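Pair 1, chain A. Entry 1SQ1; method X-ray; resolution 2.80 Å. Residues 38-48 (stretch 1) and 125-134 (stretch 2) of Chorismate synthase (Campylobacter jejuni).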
# COMPACT_ATOMS: atom_id res chain seq x y z
N PHE A 38 26.98 8.13 14.23
CA PHE A 38 26.84 8.42 12.81
C PHE A 38 25.51 9.12 12.57
O PHE A 38 25.37 9.91 11.64
CB PHE A 38 26.88 7.12 12.02
CG PHE A 38 26.51 7.27 10.58
CD1 PHE A 38 25.20 7.11 10.17
CD2 PHE A 38 27.48 7.59 9.63
CE1 PHE A 38 24.85 7.26 8.83
CE2 PHE A 38 27.15 7.74 8.29
CZ PHE A 38 25.84 7.58 7.89
N LEU A 39 24.53 8.81 13.41
CA LEU A 39 23.21 9.42 13.30
C LEU A 39 23.33 10.87 13.75
O LEU A 39 23.02 11.79 13.00
CB LEU A 39 22.21 8.71 14.20
CG LEU A 39 20.95 9.51 14.54
CD1 LEU A 39 20.05 9.61 13.32
CD2 LEU A 39 20.22 8.85 15.68
N GLN A 40 23.80 11.06 14.97
CA GLN A 40 23.94 12.39 15.52
C GLN A 40 24.82 13.28 14.66
O GLN A 40 24.58 14.48 14.56
CB GLN A 40 24.49 12.32 16.94
CG GLN A 40 24.43 13.64 17.67
CD GLN A 40 23.02 14.17 17.78
OE1 GLN A 40 22.15 13.55 18.40
NE2 GLN A 40 22.77 15.34 17.18
N ASN A 41 25.84 12.71 14.04
CA ASN A 41 26.73 13.50 13.19
C ASN A 41 26.05 13.96 11.92
O ASN A 41 26.19 15.10 11.51
CB ASN A 41 27.99 12.72 12.82
CG ASN A 41 28.94 12.59 13.97
OD1 ASN A 41 29.15 13.54 14.73
ND2 ASN A 41 29.55 11.41 14.10
N GLU A 42 25.31 13.06 11.30
CA GLU A 42 24.63 13.39 10.06
C GLU A 42 23.68 14.54 10.31
O GLU A 42 23.58 15.46 9.50
CB GLU A 42 23.87 12.18 9.52
CG GLU A 42 23.76 12.18 8.01
CD GLU A 42 25.10 11.95 7.33
OE1 GLU A 42 25.16 12.03 6.08
OE2 GLU A 42 26.10 11.68 8.03
N LEU A 43 22.97 14.49 11.43
CA LEU A 43 22.03 15.56 11.75
C LEU A 43 22.75 16.91 11.85
O LEU A 43 22.16 17.96 11.56
CB LEU A 43 21.27 15.26 13.05
CG LEU A 43 20.08 14.31 12.95
CD1 LEU A 43 19.48 14.09 14.32
CD2 LEU A 43 19.03 14.89 12.02
N ASP A 44 24.02 16.88 12.23
CA ASP A 44 24.80 18.11 12.37
C ASP A 44 25.27 18.68 11.03
O ASP A 44 25.70 19.83 10.95
CB ASP A 44 26.01 17.89 13.29
CG ASP A 44 25.61 17.62 14.73
OD1 ASP A 44 24.59 18.17 15.20
OD2 ASP A 44 26.33 16.86 15.42
N LYS A 45 25.18 17.86 9.98
CA LYS A 45 25.58 18.31 8.65
C LYS A 45 24.55 19.28 8.09
O LYS A 45 24.92 20.33 7.54
CB LYS A 45 25.76 17.12 7.70
CG LYS A 45 27.16 16.53 7.69
CD LYS A 45 27.38 15.68 6.45
CE LYS A 45 28.84 15.27 6.31
NZ LYS A 45 29.09 14.49 5.07
N ARG A 46 23.27 18.95 8.22
CA ARG A 46 22.23 19.85 7.72
C ARG A 46 22.25 21.15 8.54
O ARG A 46 22.41 21.11 9.77
CB ARG A 46 20.85 19.19 7.80
CG ARG A 46 20.34 18.98 9.21
CD ARG A 46 18.87 18.65 9.21
NE ARG A 46 18.03 19.74 8.71
CZ ARG A 46 17.81 20.88 9.37
NH1 ARG A 46 18.35 21.09 10.56
NH2 ARG A 46 17.01 21.80 8.84
N LYS A 47 22.07 22.28 7.87
CA LYS A 47 22.09 23.60 8.52
C LYS A 47 23.23 23.66 9.55
O LYS A 47 23.04 24.09 10.69
CB LYS A 47 20.74 23.89 9.21
CG LYS A 47 19.68 24.56 8.33
CD LYS A 47 18.30 24.59 9.00
CE LYS A 47 18.31 25.16 10.42
NZ LYS A 47 16.99 24.99 11.11
N GLY A 48 24.42 23.23 9.13
CA GLY A 48 25.58 23.25 10.00
C GLY A 48 26.82 23.74 9.26
O GLY A 48 27.60 24.54 9.78
N ALA A 125 5.87 21.48 10.55
CA ALA A 125 7.21 21.07 10.98
C ALA A 125 8.27 21.22 9.87
O ALA A 125 7.95 21.55 8.73
CB ALA A 125 7.17 19.62 11.50
N ARG A 126 9.54 21.00 10.24
CA ARG A 126 10.66 21.08 9.30
C ARG A 126 11.18 19.66 8.99
O ARG A 126 12.27 19.28 9.43
CB ARG A 126 11.78 21.97 9.88
CG ARG A 126 12.32 21.56 11.25
CD ARG A 126 13.12 22.72 11.89
NE ARG A 126 14.23 22.27 12.74
CZ ARG A 126 14.11 21.70 13.94
NH1 ARG A 126 12.91 21.47 14.47
NH2 ARG A 126 15.19 21.33 14.61
N GLU A 127 10.37 18.91 8.24
CA GLU A 127 10.64 17.53 7.82
C GLU A 127 12.10 17.21 7.56
O GLU A 127 12.57 16.11 7.85
CB GLU A 127 9.83 17.19 6.56
CG GLU A 127 9.63 18.38 5.60
CD GLU A 127 10.08 18.10 4.17
OE1 GLU A 127 11.30 17.94 3.94
OE2 GLU A 127 9.22 18.06 3.26
N SER A 128 12.81 18.18 6.99
CA SER A 128 14.22 18.06 6.67
C SER A 128 15.01 17.31 7.75
O SER A 128 15.76 16.39 7.45
CB SER A 128 14.81 19.45 6.47
OG SER A 128 16.18 19.40 6.13
N VAL A 129 14.82 17.71 9.01
CA VAL A 129 15.50 17.09 10.15
C VAL A 129 15.15 15.61 10.25
O VAL A 129 16.02 14.76 10.47
CB VAL A 129 15.11 17.76 11.48
CG1 VAL A 129 15.79 17.06 12.64
CG2 VAL A 129 15.49 19.23 11.44
N ALA A 130 13.86 15.30 10.11
CA ALA A 130 13.39 13.94 10.17
C ALA A 130 13.97 13.11 9.01
O ALA A 130 14.58 12.07 9.24
CB ALA A 130 11.86 13.92 10.14
N ARG A 131 13.79 13.59 7.78
CA ARG A 131 14.29 12.87 6.62
C ARG A 131 15.74 12.46 6.82
O ARG A 131 16.14 11.36 6.44
CB ARG A 131 14.17 13.75 5.37
CG ARG A 131 12.89 14.58 5.33
CD ARG A 131 12.82 15.51 4.13
NE ARG A 131 12.56 14.80 2.88
CZ ARG A 131 11.45 14.93 2.16
NH1 ARG A 131 11.30 14.25 1.03
NH2 ARG A 131 10.49 15.76 2.56
N VAL A 132 16.53 13.34 7.43
CA VAL A 132 17.94 13.05 7.71
C VAL A 132 18.08 11.93 8.76
O VAL A 132 18.77 10.94 8.53
CB VAL A 132 18.68 14.32 8.19
CG1 VAL A 132 20.15 14.01 8.47
CG2 VAL A 132 18.57 15.39 7.13
N ALA A 133 17.43 12.09 9.92
CA ALA A 133 17.50 11.05 10.94
C ALA A 133 17.21 9.69 10.30
O ALA A 133 18.03 8.77 10.36
CB ALA A 133 16.50 11.33 12.05
N GLY A 134 16.02 9.58 9.70
CA GLY A 134 15.61 8.35 9.06
C GLY A 134 16.62 7.79 8.07
O GLY A 134 16.93 6.60 8.10

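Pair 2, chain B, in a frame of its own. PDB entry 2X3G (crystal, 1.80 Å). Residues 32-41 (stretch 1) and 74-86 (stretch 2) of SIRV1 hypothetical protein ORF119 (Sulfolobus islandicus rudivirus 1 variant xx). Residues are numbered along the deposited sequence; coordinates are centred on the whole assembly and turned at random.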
# COMPACT_ATOMS: atom_id res chain seq x y z
N LYS B 32 16.23 0.95 9.83
CA LYS B 32 17.58 0.49 10.18
C LYS B 32 17.82 -0.93 9.66
O LYS B 32 18.90 -1.23 9.15
CB LYS B 32 17.77 0.54 11.69
CG LYS B 32 19.23 0.55 12.14
CD LYS B 32 19.36 0.97 13.60
CE LYS B 32 20.66 1.71 13.87
NZ LYS B 32 20.66 2.41 15.19
N ILE B 33 16.80 -1.78 9.81
CA ILE B 33 16.86 -3.17 9.33
C ILE B 33 17.11 -3.22 7.84
O ILE B 33 18.05 -3.86 7.39
CB ILE B 33 15.53 -3.94 9.63
CG1 ILE B 33 15.34 -4.12 11.14
CG2 ILE B 33 15.52 -5.29 8.96
CD1 ILE B 33 13.88 -4.11 11.55
N PHE B 34 16.24 -2.57 7.08
CA PHE B 34 16.35 -2.57 5.62
C PHE B 34 17.67 -1.93 5.17
O PHE B 34 18.33 -2.44 4.27
CB PHE B 34 15.17 -1.83 4.98
CG PHE B 34 13.89 -2.64 4.88
CD1 PHE B 34 13.76 -3.91 5.44
CD2 PHE B 34 12.77 -2.09 4.26
CE1 PHE B 34 12.56 -4.62 5.34
CE2 PHE B 34 11.57 -2.80 4.17
CZ PHE B 34 11.47 -4.06 4.70
N ARG B 35 18.03 -0.80 5.76
CA ARG B 35 19.29 -0.13 5.43
C ARG B 35 20.49 -1.03 5.66
O ARG B 35 21.33 -1.21 4.77
CB ARG B 35 19.45 1.15 6.24
CG ARG B 35 20.83 1.77 6.10
CD ARG B 35 20.92 3.11 6.75
NE ARG B 35 20.76 3.07 8.21
CZ ARG B 35 21.68 2.63 9.07
NH1 ARG B 35 22.84 2.13 8.65
NH2 ARG B 35 21.42 2.67 10.36
N LYS B 36 20.59 -1.61 6.85
CA LYS B 36 21.71 -2.49 7.17
C LYS B 36 21.72 -3.75 6.32
O LYS B 36 22.78 -4.25 5.95
CB LYS B 36 21.72 -2.86 8.65
CG LYS B 36 22.28 -1.76 9.54
CD LYS B 36 22.62 -2.30 10.91
CE LYS B 36 23.73 -1.47 11.55
NZ LYS B 36 23.73 -1.57 13.03
N PHE B 37 20.53 -4.27 6.01
CA PHE B 37 20.42 -5.38 5.07
C PHE B 37 20.93 -4.95 3.70
O PHE B 37 21.67 -5.67 3.05
CB PHE B 37 18.97 -5.89 4.97
CG PHE B 37 18.82 -7.07 4.08
CD1 PHE B 37 19.07 -8.36 4.55
CD2 PHE B 37 18.43 -6.92 2.76
CE1 PHE B 37 18.94 -9.45 3.70
CE2 PHE B 37 18.32 -8.00 1.93
CZ PHE B 37 18.57 -9.25 2.39
N ARG B 38 20.53 -3.77 3.24
CA ARG B 38 20.95 -3.31 1.92
C ARG B 38 22.46 -3.15 1.86
O ARG B 38 23.08 -3.45 0.83
CB ARG B 38 20.28 -1.98 1.55
CG ARG B 38 18.95 -2.15 0.84
CD ARG B 38 18.42 -0.82 0.30
NE ARG B 38 17.30 -1.09 -0.61
CZ ARG B 38 16.04 -1.24 -0.23
NH1 ARG B 38 15.71 -1.13 1.06
NH2 ARG B 38 15.12 -1.52 -1.13
N SER B 39 23.02 -2.67 2.97
CA SER B 39 24.47 -2.47 3.09
C SER B 39 25.26 -3.80 3.07
O SER B 39 26.29 -3.90 2.42
CB SER B 39 24.78 -1.65 4.33
OG SER B 39 24.30 -0.31 4.20
N TYR B 40 24.75 -4.79 3.77
CA TYR B 40 25.26 -6.16 3.67
C TYR B 40 25.23 -6.67 2.21
O TYR B 40 26.20 -7.20 1.71
CB TYR B 40 24.49 -7.08 4.64
CG TYR B 40 24.30 -8.48 4.17
CD1 TYR B 40 23.03 -8.94 3.81
CD2 TYR B 40 25.37 -9.36 4.07
CE1 TYR B 40 22.83 -10.23 3.37
CE2 TYR B 40 25.18 -10.66 3.60
CZ TYR B 40 23.90 -11.08 3.24
OH TYR B 40 23.66 -12.37 2.79
N ILE B 41 24.11 -6.51 1.53
CA ILE B 41 24.01 -6.97 0.13
C ILE B 41 24.94 -6.16 -0.79
O ILE B 41 25.62 -6.72 -1.68
CB ILE B 41 22.54 -6.89 -0.37
CG1 ILE B 41 21.65 -7.88 0.40
CG2 ILE B 41 22.47 -7.12 -1.88
CD1 ILE B 41 21.93 -9.34 0.15
N LYS B 74 26.06 -15.82 -5.48
CA LYS B 74 25.13 -16.57 -4.63
C LYS B 74 25.16 -16.03 -3.22
O LYS B 74 26.25 -15.78 -2.68
CB LYS B 74 25.48 -18.05 -4.58
CG LYS B 74 24.81 -18.89 -5.62
CD LYS B 74 25.35 -20.31 -5.57
CE LYS B 74 24.74 -21.15 -6.67
NZ LYS B 74 25.34 -22.51 -6.72
N LEU B 75 23.98 -15.90 -2.63
CA LEU B 75 23.83 -15.43 -1.26
C LEU B 75 24.16 -16.55 -0.30
O LEU B 75 23.81 -17.71 -0.55
CB LEU B 75 22.38 -14.97 -0.99
CG LEU B 75 21.93 -13.55 -1.33
CD1 LEU B 75 20.58 -13.34 -0.66
CD2 LEU B 75 22.97 -12.54 -0.85
N ASP B 76 24.87 -16.19 0.78
CA ASP B 76 24.98 -17.04 1.97
C ASP B 76 23.73 -16.82 2.82
O ASP B 76 23.60 -15.81 3.51
CB ASP B 76 26.25 -16.72 2.75
CG ASP B 76 26.37 -17.49 4.05
OD1 ASP B 76 25.41 -18.17 4.47
OD2 ASP B 76 27.43 -17.42 4.69
N TYR B 77 22.79 -17.77 2.73
CA TYR B 77 21.51 -17.65 3.40
C TYR B 77 21.57 -17.41 4.91
O TYR B 77 20.71 -16.74 5.46
CB TYR B 77 20.68 -18.91 3.12
CG TYR B 77 20.26 -19.12 1.67
CD1 TYR B 77 20.33 -18.09 0.73
CD2 TYR B 77 19.76 -20.34 1.26
CE1 TYR B 77 19.94 -18.30 -0.57
CE2 TYR B 77 19.35 -20.55 -0.02
CZ TYR B 77 19.45 -19.54 -0.95
OH TYR B 77 19.01 -19.78 -2.24
N SER B 78 22.58 -17.95 5.59
CA SER B 78 22.74 -17.73 7.04
C SER B 78 22.94 -16.25 7.38
O SER B 78 22.56 -15.80 8.46
CB SER B 78 23.89 -18.56 7.61
OG SER B 78 25.15 -18.09 7.17
N ARG B 79 23.54 -15.51 6.47
CA ARG B 79 23.74 -14.06 6.67
C ARG B 79 22.47 -13.25 6.46
O ARG B 79 22.30 -12.19 7.07
CB ARG B 79 24.87 -13.56 5.76
CG ARG B 79 26.22 -14.21 6.05
CD ARG B 79 26.70 -13.96 7.48
NE ARG B 79 27.87 -14.79 7.79
CZ ARG B 79 29.08 -14.35 8.16
NH1 ARG B 79 29.35 -13.05 8.31
NH2 ARG B 79 30.04 -15.24 8.40
N VAL B 80 21.57 -13.74 5.61
CA VAL B 80 20.26 -13.13 5.47
C VAL B 80 19.59 -13.11 6.84
O VAL B 80 19.04 -12.10 7.25
CB VAL B 80 19.33 -13.87 4.44
CG1 VAL B 80 17.91 -13.32 4.53
CG2 VAL B 80 19.86 -13.73 3.01
N HIS B 81 19.65 -14.24 7.55
CA HIS B 81 19.05 -14.33 8.88
C HIS B 81 19.75 -13.44 9.90
O HIS B 81 19.09 -12.86 10.76
CB HIS B 81 19.04 -15.77 9.39
CG HIS B 81 18.07 -16.66 8.68
ND1 HIS B 81 17.05 -17.31 9.34
CD2 HIS B 81 17.98 -17.02 7.38
CE1 HIS B 81 16.37 -18.03 8.46
NE2 HIS B 81 16.91 -17.86 7.27
N LYS B 82 21.08 -13.37 9.82
CA LYS B 82 21.85 -12.53 10.75
C LYS B 82 21.50 -11.04 10.58
O LYS B 82 21.54 -10.27 11.56
CB LYS B 82 23.36 -12.77 10.58
CG LYS B 82 24.24 -11.70 11.20
CD LYS B 82 25.64 -12.20 11.52
CE LYS B 82 26.47 -11.08 12.15
NZ LYS B 82 27.71 -11.60 12.77
N HIS B 83 21.12 -10.66 9.36
CA HIS B 83 20.75 -9.27 9.08
C HIS B 83 19.25 -9.03 9.08
O HIS B 83 18.77 -8.04 8.52
CB HIS B 83 21.37 -8.84 7.75
CG HIS B 83 22.86 -8.76 7.80
ND1 HIS B 83 23.67 -9.76 7.31
CD2 HIS B 83 23.68 -7.83 8.32
CE1 HIS B 83 24.94 -9.43 7.50
NE2 HIS B 83 24.97 -8.27 8.13
N MSE B 84 18.51 -9.92 9.72
CA MSE B 84 17.07 -9.77 9.86
C MSE B 84 16.72 -9.91 11.33
O MSE B 84 17.53 -10.45 12.11
CB MSE B 84 16.31 -10.79 8.99
CG MSE B 84 16.19 -10.40 7.52
SE MSE B 84 15.03 -8.83 7.25
CE MSE B 84 16.15 -7.77 6.05
N PRO B 85 15.54 -9.41 11.74
CA PRO B 85 15.15 -9.45 13.14
C PRO B 85 15.24 -10.84 13.74
O PRO B 85 14.97 -11.83 13.06
CB PRO B 85 13.69 -8.96 13.13
CG PRO B 85 13.61 -8.10 11.93
CD PRO B 85 14.51 -8.76 10.91
N SER B 86 15.65 -10.89 15.00
CA SER B 86 15.79 -12.14 15.72
C SER B 86 14.46 -12.93 15.72
O SER B 86 13.39 -12.35 15.89
CB SER B 86 16.27 -11.86 17.13
OG SER B 86 16.54 -13.06 17.82
O HOH W 1 19.35 -5.53 8.88
O HOH W 2 26.04 -13.56 0.96

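Both pairs set two helical segments side by side in nearly antiparallel directions. The angle between the N-to-C directions is 146° in pair 1 and 154° in pair 2. The axes approach to 9.1 Å and 10.6 Å. Fourteen central residues superpose with an RMSD of 0.7 Å.

On the first helix, Leu A39, Leu A43 and Arg A46 match Ile B33, Phe B37 and Tyr B40. On the second stretch, Val A129, Val A132 and Ala A133 match Val B80, His B83 and Met B84. These positions carry most of the contact in both pairs. The second helix continues through Ala A133 in pair 1. In pair 2 it ends before His B83, yet His B83 and Met B84 still fall on the same positions.

Leu A43 and Phe B37 match on the first helix. Leu A43 CD2 lies 3.8 Å from Val A132 CG1 and 3.9 Å from Val A129 CG1. Leu A43 CD2 also comes to 3.4 Å from Val A129 O, so the leucine packs against backbone as well as side chains. Phe B37 is larger. Phe B37 CE1 is 4.1 Å from Val B80 CG1, and Phe B37 CD1 is 3.3 Å from CE of selenomethionine Met B84.

About one turn before Leu A43, the end of the Leu A39 side chain meets a small partner. Leu A39 CD1 is 4.1 Å from Ala A133 CB. The matching Ile B33 meets the long Met B84 side chain, with Ile B33 CG2 3.9 Å from Met B84 CE. A water also links the backbones here. It donates to Ile B33 O and to His B83 O, at 2.6 Å from its own O in each case.

The sharpest difference is at Arg A46 and Tyr B40. Both CA-to-CB bonds point toward the other stretch, and the side-chain centres superpose within 0.9 Å. Arg A46 NE donates a hydrogen bond to Ser A128 OG at 3.2 Å, near the guanidinium plane. Val A129 CG2 covers one face of the same group, 3.5 Å from Arg A46 CZ. One side chain thus serves both polar and apolar neighbours.

Tyr B40 instead forms an offset stack with His B83. The ring centroids are 4.2 Å apart and the planes differ by 12°. His B83 ND1 donates to Arg B79 O at 2.8 Å, a bond within its own stretch that ties the ring to the helix backbone. No direct hydrogen bond crosses pair 2. The buried area is 423 Å² in pair 1 and 538 Å² in pair 2.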